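PDB 6LPH: suppressor of fused homolog from Drosophila melanogaster, which probably sequesters transcription factors by binding them, and is represented here by its N-terminal part in complex with the kinase Fused. Local coordinates for residues Pro15-Ile21 with Phe77-His83; Trp72-Ser76 with Asp178-Gly182. One frame throughout, in Å; residues are numbered along the deposited sequence.

Interaction 1: residues Pro15-Ile21 with Phe77-His83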
loop_
_atom_site.group_PDB
_atom_site.type_symbol
_atom_site.label_atom_id
_atom_site.label_comp_id
_atom_site.label_asym_id
_atom_site.label_seq_id
_atom_site.Cartn_x
_atom_site.Cartn_y
_atom_site.Cartn_z
ATOM N N PRO A 15 -10.999 14.786 13.200
ATOM C CA PRO A 15 -10.062 13.960 13.953
ATOM C C PRO A 15 -8.644 14.309 13.522
ATOM O O PRO A 15 -8.343 14.289 12.329
ATOM C CB PRO A 15 -10.460 12.515 13.595
ATOM C CG PRO A 15 -11.641 12.621 12.667
ATOM C CD PRO A 15 -11.677 14.017 12.137
ATOM N N PRO A 16 -7.789 14.664 14.497
ATOM C CA PRO A 16 -6.523 15.357 14.240
ATOM C C PRO A 16 -5.483 14.537 13.486
ATOM O O PRO A 16 -4.718 15.104 12.684
ATOM C CB PRO A 16 -6.006 15.728 15.643
ATOM C CG PRO A 16 -7.037 15.266 16.611
ATOM C CD PRO A 16 -7.986 14.354 15.925
ATOM N N GLY A 17 -5.432 13.229 13.745
ATOM C CA GLY A 17 -4.517 12.367 13.007
ATOM C C GLY A 17 -4.977 12.245 11.567
ATOM O O GLY A 17 -4.189 12.430 10.623
ATOM N N LEU A 18 -6.253 11.941 11.384
ATOM C CA LEU A 18 -6.829 11.829 10.028
ATOM C C LEU A 18 -6.590 13.151 9.257
ATOM O O LEU A 18 -6.076 13.141 8.143
ATOM C CB LEU A 18 -8.322 11.519 10.141
ATOM C CG LEU A 18 -9.121 10.724 9.096
ATOM C CD1 LEU A 18 -10.564 11.163 9.247
ATOM C CD2 LEU A 18 -8.661 10.878 7.673
ATOM N N LYS A 19 -6.902 14.286 9.882
ATOM C CA LYS A 19 -6.745 15.602 9.224
ATOM C C LYS A 19 -5.292 15.878 8.764
ATOM O O LYS A 19 -5.076 16.389 7.651
ATOM C CB LYS A 19 -7.263 16.743 10.131
ATOM C CG LYS A 19 -7.216 18.139 9.478
ATOM C CD LYS A 19 -7.686 19.254 10.405
ATOM C CE LYS A 19 -8.029 20.505 9.601
ATOM N NZ LYS A 19 -6.909 20.918 8.725
ATOM N N ALA A 20 -4.304 15.558 9.611
ATOM C CA ALA A 20 -2.869 15.728 9.255
ATOM C C ALA A 20 -2.476 14.932 8.008
ATOM O O ALA A 20 -1.784 15.430 7.111
ATOM C CB ALA A 20 -1.986 15.307 10.411
ATOM N N ILE A 21 -2.932 13.687 7.954
ATOM C CA ILE A 21 -2.629 12.836 6.815
ATOM C C ILE A 21 -3.308 13.378 5.552
ATOM O O ILE A 21 -2.655 13.509 4.520
ATOM C CB ILE A 21 -3.005 11.357 7.085
ATOM C CG1 ILE A 21 -2.120 10.812 8.246
ATOM C CG2 ILE A 21 -2.822 10.522 5.814
ATOM C CD1 ILE A 21 -2.606 9.479 8.819
ATOM N N PHE A 77 -5.491 4.358 6.317
ATOM C CA PHE A 77 -5.747 5.182 7.508
ATOM C C PHE A 77 -6.269 4.247 8.570
ATOM O O PHE A 77 -7.364 3.658 8.400
ATOM C CB PHE A 77 -6.844 6.216 7.251
ATOM C CG PHE A 77 -6.530 7.204 6.159
ATOM C CD1 PHE A 77 -6.678 6.853 4.811
ATOM C CD2 PHE A 77 -6.166 8.515 6.474
ATOM C CE1 PHE A 77 -6.420 7.772 3.798
ATOM C CE2 PHE A 77 -5.927 9.436 5.457
ATOM C CZ PHE A 77 -6.048 9.065 4.116
ATOM N N GLY A 78 -5.517 4.126 9.663
ATOM C CA GLY A 78 -5.943 3.332 10.804
ATOM C C GLY A 78 -4.833 2.719 11.632
ATOM O O GLY A 78 -5.066 2.424 12.796
ATOM N N LEU A 79 -3.651 2.489 11.040
ATOM C CA LEU A 79 -2.487 1.960 11.792
ATOM C C LEU A 79 -1.871 3.045 12.672
ATOM O O LEU A 79 -1.298 2.748 13.728
ATOM C CB LEU A 79 -1.424 1.335 10.845
ATOM C CG LEU A 79 -1.950 0.055 10.148
ATOM C CD1 LEU A 79 -1.085 -0.302 8.968
ATOM C CD2 LEU A 79 -1.840 -1.062 11.151
ATOM N N SER A 80 -1.999 4.290 12.234
ATOM C CA SER A 80 -1.625 5.440 13.076
ATOM C C SER A 80 -2.843 5.888 13.905
ATOM O O SER A 80 -3.957 5.359 13.732
ATOM C CB SER A 80 -1.094 6.578 12.208
ATOM O OG SER A 80 -2.139 7.134 11.431
ATOM N N ASP A 81 -2.634 6.833 14.821
ATOM C CA ASP A 81 -3.712 7.264 15.700
ATOM C C ASP A 81 -4.504 8.386 15.024
ATOM O O ASP A 81 -4.152 9.566 15.156
ATOM C CB ASP A 81 -3.151 7.718 17.059
ATOM C CG ASP A 81 -4.235 8.157 18.029
ATOM O OD1 ASP A 81 -3.891 8.632 19.132
ATOM O OD2 ASP A 81 -5.434 8.054 17.692
ATOM N N LEU A 82 -5.560 8.009 14.299
ATOM C CA LEU A 82 -6.416 8.973 13.595
ATOM C C LEU A 82 -7.174 9.922 14.537
ATOM O O LEU A 82 -7.494 11.048 14.169
ATOM C CB LEU A 82 -7.453 8.210 12.759
ATOM C CG LEU A 82 -6.894 7.239 11.688
ATOM C CD1 LEU A 82 -8.034 6.543 10.896
ATOM C CD2 LEU A 82 -5.923 7.970 10.752
ATOM N N HIS A 83 -7.496 9.455 15.737
ATOM C CA HIS A 83 -8.498 10.145 16.550
ATOM C C HIS A 83 -7.986 10.816 17.782
ATOM O O HIS A 83 -8.537 11.813 18.181
ATOM C CB HIS A 83 -9.618 9.192 16.915
ATOM C CG HIS A 83 -10.264 8.552 15.724
ATOM N ND1 HIS A 83 -11.235 9.159 15.017
ATOM C CD2 HIS A 83 -10.070 7.305 15.142
ATOM C CE1 HIS A 83 -11.640 8.344 14.016
ATOM N NE2 HIS A 83 -10.918 7.213 14.089
#
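A single carbonyl oxygen, that of L82, meets two consecutive amides at the start of a helix. G17 N gives it a weak bond of 3.0 Å, bent to 126°, and L18 N a straighter one at 3.2 Å from L82 O. The principle is general: first-turn amides have no carbonyl behind them within their own helix, and here a distant loop supplies one. P15 occupies the N-cap position, where it has no polar side chain to offer, and P16 has no amide proton, so G17 and L18 are the donors left for the loop to meet. Beside these bonds P15 CB sits 3.7 Å from H83 ND1. The approach is tight enough to require glycine at position 17: a CB there would run into D81 O and L82 CA, whereas G17 CA makes a CA-H...O contact of 3.5 Å with D81 O. This joins the start of helix 16-28 to the loop that leaves strand 71-77 in the mixed sheet of the SUFU N-terminal domain. The loop is shaped locally by an Asx turn, D81 OD2 accepting from H83 N at 3.2 Å and also taking the amide of G84. Further along the helix the contact is apolar. L18 and I21, one turn apart, both lean on F77, with L18 CD2 3.6 Å from F77 CD2 and I21 CG2 3.3 Å from F77 CE2, while I21 CD1 lies 4.1 Å from L82 CD2. L18 also packs on an aromatic side chain of the bound peptide, which places this junction beside the peptide site.

Interaction 2: residues Trp72-Ser76 with Asp178-Gly182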
loop_
_atom_site.group_PDB
_atom_site.type_symbol
_atom_site.label_atom_id
_atom_site.label_comp_id
_atom_site.label_asym_id
_atom_site.label_seq_id
_atom_site.Cartn_x
_atom_site.Cartn_y
_atom_site.Cartn_z
ATOM N N TRP A 72 -1.263 3.273 -9.807
ATOM C CA TRP A 72 -2.241 3.548 -8.779
ATOM C C TRP A 72 -1.547 3.610 -7.438
ATOM O O TRP A 72 -0.725 2.741 -7.141
ATOM C CB TRP A 72 -3.224 2.404 -8.762
ATOM C CG TRP A 72 -3.921 2.150 -10.082
ATOM C CD1 TRP A 72 -3.838 1.016 -10.894
ATOM C CD2 TRP A 72 -4.859 3.028 -10.753
ATOM N NE1 TRP A 72 -4.667 1.136 -12.005
ATOM C CE2 TRP A 72 -5.296 2.321 -11.980
ATOM C CE3 TRP A 72 -5.370 4.280 -10.487
ATOM C CZ2 TRP A 72 -6.188 2.886 -12.866
ATOM C CZ3 TRP A 72 -6.277 4.837 -11.410
ATOM C CH2 TRP A 72 -6.676 4.152 -12.548
ATOM N N HIS A 73 -1.854 4.616 -6.610
ATOM C CA HIS A 73 -1.161 4.808 -5.299
ATOM C C HIS A 73 -2.203 4.677 -4.186
ATOM O O HIS A 73 -3.219 5.416 -4.179
ATOM C CB HIS A 73 -0.513 6.173 -5.294
ATOM C CG HIS A 73 0.358 6.478 -4.090
ATOM N ND1 HIS A 73 0.707 7.751 -3.776
ATOM C CD2 HIS A 73 0.965 5.661 -3.135
ATOM C CE1 HIS A 73 1.504 7.763 -2.681
ATOM N NE2 HIS A 73 1.688 6.491 -2.290
ATOM N N TYR A 74 -2.002 3.700 -3.303
ATOM C CA TYR A 74 -2.941 3.418 -2.220
ATOM C C TYR A 74 -2.364 3.884 -0.889
ATOM O O TYR A 74 -1.184 3.657 -0.644
ATOM C CB TYR A 74 -3.151 1.912 -2.122
ATOM C CG TYR A 74 -3.752 1.375 -3.414
ATOM C CD1 TYR A 74 -2.946 1.086 -4.513
ATOM C CD2 TYR A 74 -5.127 1.231 -3.540
ATOM C CE1 TYR A 74 -3.518 0.567 -5.719
ATOM C CE2 TYR A 74 -5.708 0.699 -4.737
ATOM C CZ TYR A 74 -4.874 0.407 -5.822
ATOM O OH TYR A 74 -5.402 -0.061 -7.011
ATOM N N ILE A 75 -3.187 4.522 -0.047
ATOM C CA ILE A 75 -2.712 4.998 1.310
ATOM C C ILE A 75 -3.731 4.616 2.383
ATOM O O ILE A 75 -4.918 4.925 2.235
ATOM C CB ILE A 75 -2.406 6.509 1.358
ATOM C CG1 ILE A 75 -1.424 6.905 0.256
ATOM C CG2 ILE A 75 -1.810 6.901 2.747
ATOM C CD1 ILE A 75 -2.096 7.483 -0.961
ATOM N N SER A 76 -3.282 3.918 3.443
ATOM C CA SER A 76 -4.192 3.443 4.504
ATOM C C SER A 76 -4.371 4.473 5.600
ATOM O O SER A 76 -3.496 5.342 5.816
ATOM C CB SER A 76 -3.642 2.156 5.168
ATOM O OG SER A 76 -2.555 2.455 6.079
ATOM N N ASP A 178 7.997 5.372 1.584
ATOM C CA ASP A 178 7.283 6.008 0.472
ATOM C C ASP A 178 8.050 7.258 -0.018
ATOM O O ASP A 178 8.232 8.199 0.740
ATOM C CB ASP A 178 5.823 6.348 0.876
ATOM C CG ASP A 178 4.991 6.812 -0.308
ATOM O OD1 ASP A 178 4.009 6.110 -0.624
ATOM O OD2 ASP A 178 5.327 7.855 -0.937
ATOM N N PRO A 179 8.493 7.262 -1.289
ATOM C CA PRO A 179 9.356 8.327 -1.814
ATOM C C PRO A 179 8.681 9.714 -1.837
ATOM O O PRO A 179 9.360 10.730 -1.700
ATOM C CB PRO A 179 9.671 7.851 -3.252
ATOM C CG PRO A 179 8.522 6.967 -3.618
ATOM C CD PRO A 179 8.088 6.299 -2.338
ATOM N N GLN A 180 7.364 9.747 -2.024
ATOM C CA GLN A 180 6.588 10.998 -2.052
ATOM C C GLN A 180 6.198 11.428 -0.655
ATOM O O GLN A 180 6.275 12.617 -0.302
ATOM C CB GLN A 180 5.262 10.744 -2.760
ATOM C CG GLN A 180 5.130 11.434 -4.051
ATOM C CD GLN A 180 3.873 11.032 -4.760
ATOM O OE1 GLN A 180 3.327 9.935 -4.538
ATOM N NE2 GLN A 180 3.393 11.919 -5.626
ATOM N N LEU A 181 5.721 10.468 0.128
ATOM C CA LEU A 181 5.062 10.825 1.395
ATOM C C LEU A 181 6.036 10.957 2.547
ATOM O O LEU A 181 5.802 11.749 3.451
ATOM C CB LEU A 181 3.941 9.857 1.750
ATOM C CG LEU A 181 2.858 9.708 0.673
ATOM C CD1 LEU A 181 1.742 8.815 1.176
ATOM C CD2 LEU A 181 2.337 11.070 0.248
ATOM N N GLY A 182 7.108 10.164 2.508
ATOM C CA GLY A 182 8.133 10.206 3.549
ATOM C C GLY A 182 7.578 9.957 4.950
ATOM O O GLY A 182 6.815 9.026 5.181
#
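Side chains alone bridge these segments: even the nearest CA atoms, those of I75 and L181, are 9.7 Å apart. H73 and D178 reach toward each other and meet between the backbones. With chi1 at t the imidazole extends from the strand, and H73 NE2 donates to D178 OD1 at 2.9 Å, the oxygen lying near the ring plane. H73 ND1 is bonded in turn to Y29 OH, so both ring nitrogens are engaged. D178, also t, divides its carboxylate between two tasks. OD1 receives the histidine and T105, while D178 OD2 accepts Q180 N at 3.0 Å and L181 N at 2.8 Å, an Asx turn and Asx motif that fold 178-182 into a compact bend closed by G182 N to D178 O at 2.9 Å; R107 forms a salt bridge with the same OD2. The bend interrupts strand 172-186 of the mixed sheet, and between that strand and 71-77 run 97-109 and 189-199, so the contact reaches across two intervening strands. Alternation along 72-76 directs H73 and I75 to this face, where helix 16-28 packs and its L25 touches both I75 and L181. I75 has chi1 at m but chi2 near 98°, between wells, and its CG1 lies 3.8 Å from L181 CD1; that leucine methyl is also 4.0 Å from H73 CE1, with L181 in the mt rotamer. Q180 has chi1 near -112°, between wells; its OE1 lies 3.4 Å from H73 CE1, although the hydrogen-bonding partner of that oxygen is R107.

Followed from the N terminus, the chain starts with helix 16-28, whose first turn later receives the loop 77-83, so that interaction 1 closes a loop of 55 residues containing the first three strands. Within it, directly before 77-83, runs 72-76, which waits another 101 residues for 178-182 and interaction 2. The segments therefore alternate along the sequence and the two contacts cross rather than nest. Their centres lie 15 Å apart: interaction 2 is near the centre of the chain, interaction 1 towards its periphery. Strand 71-77 and its exit thus tie the N-terminal helix to the interrupted strand 172-186 on the far half of the sheet.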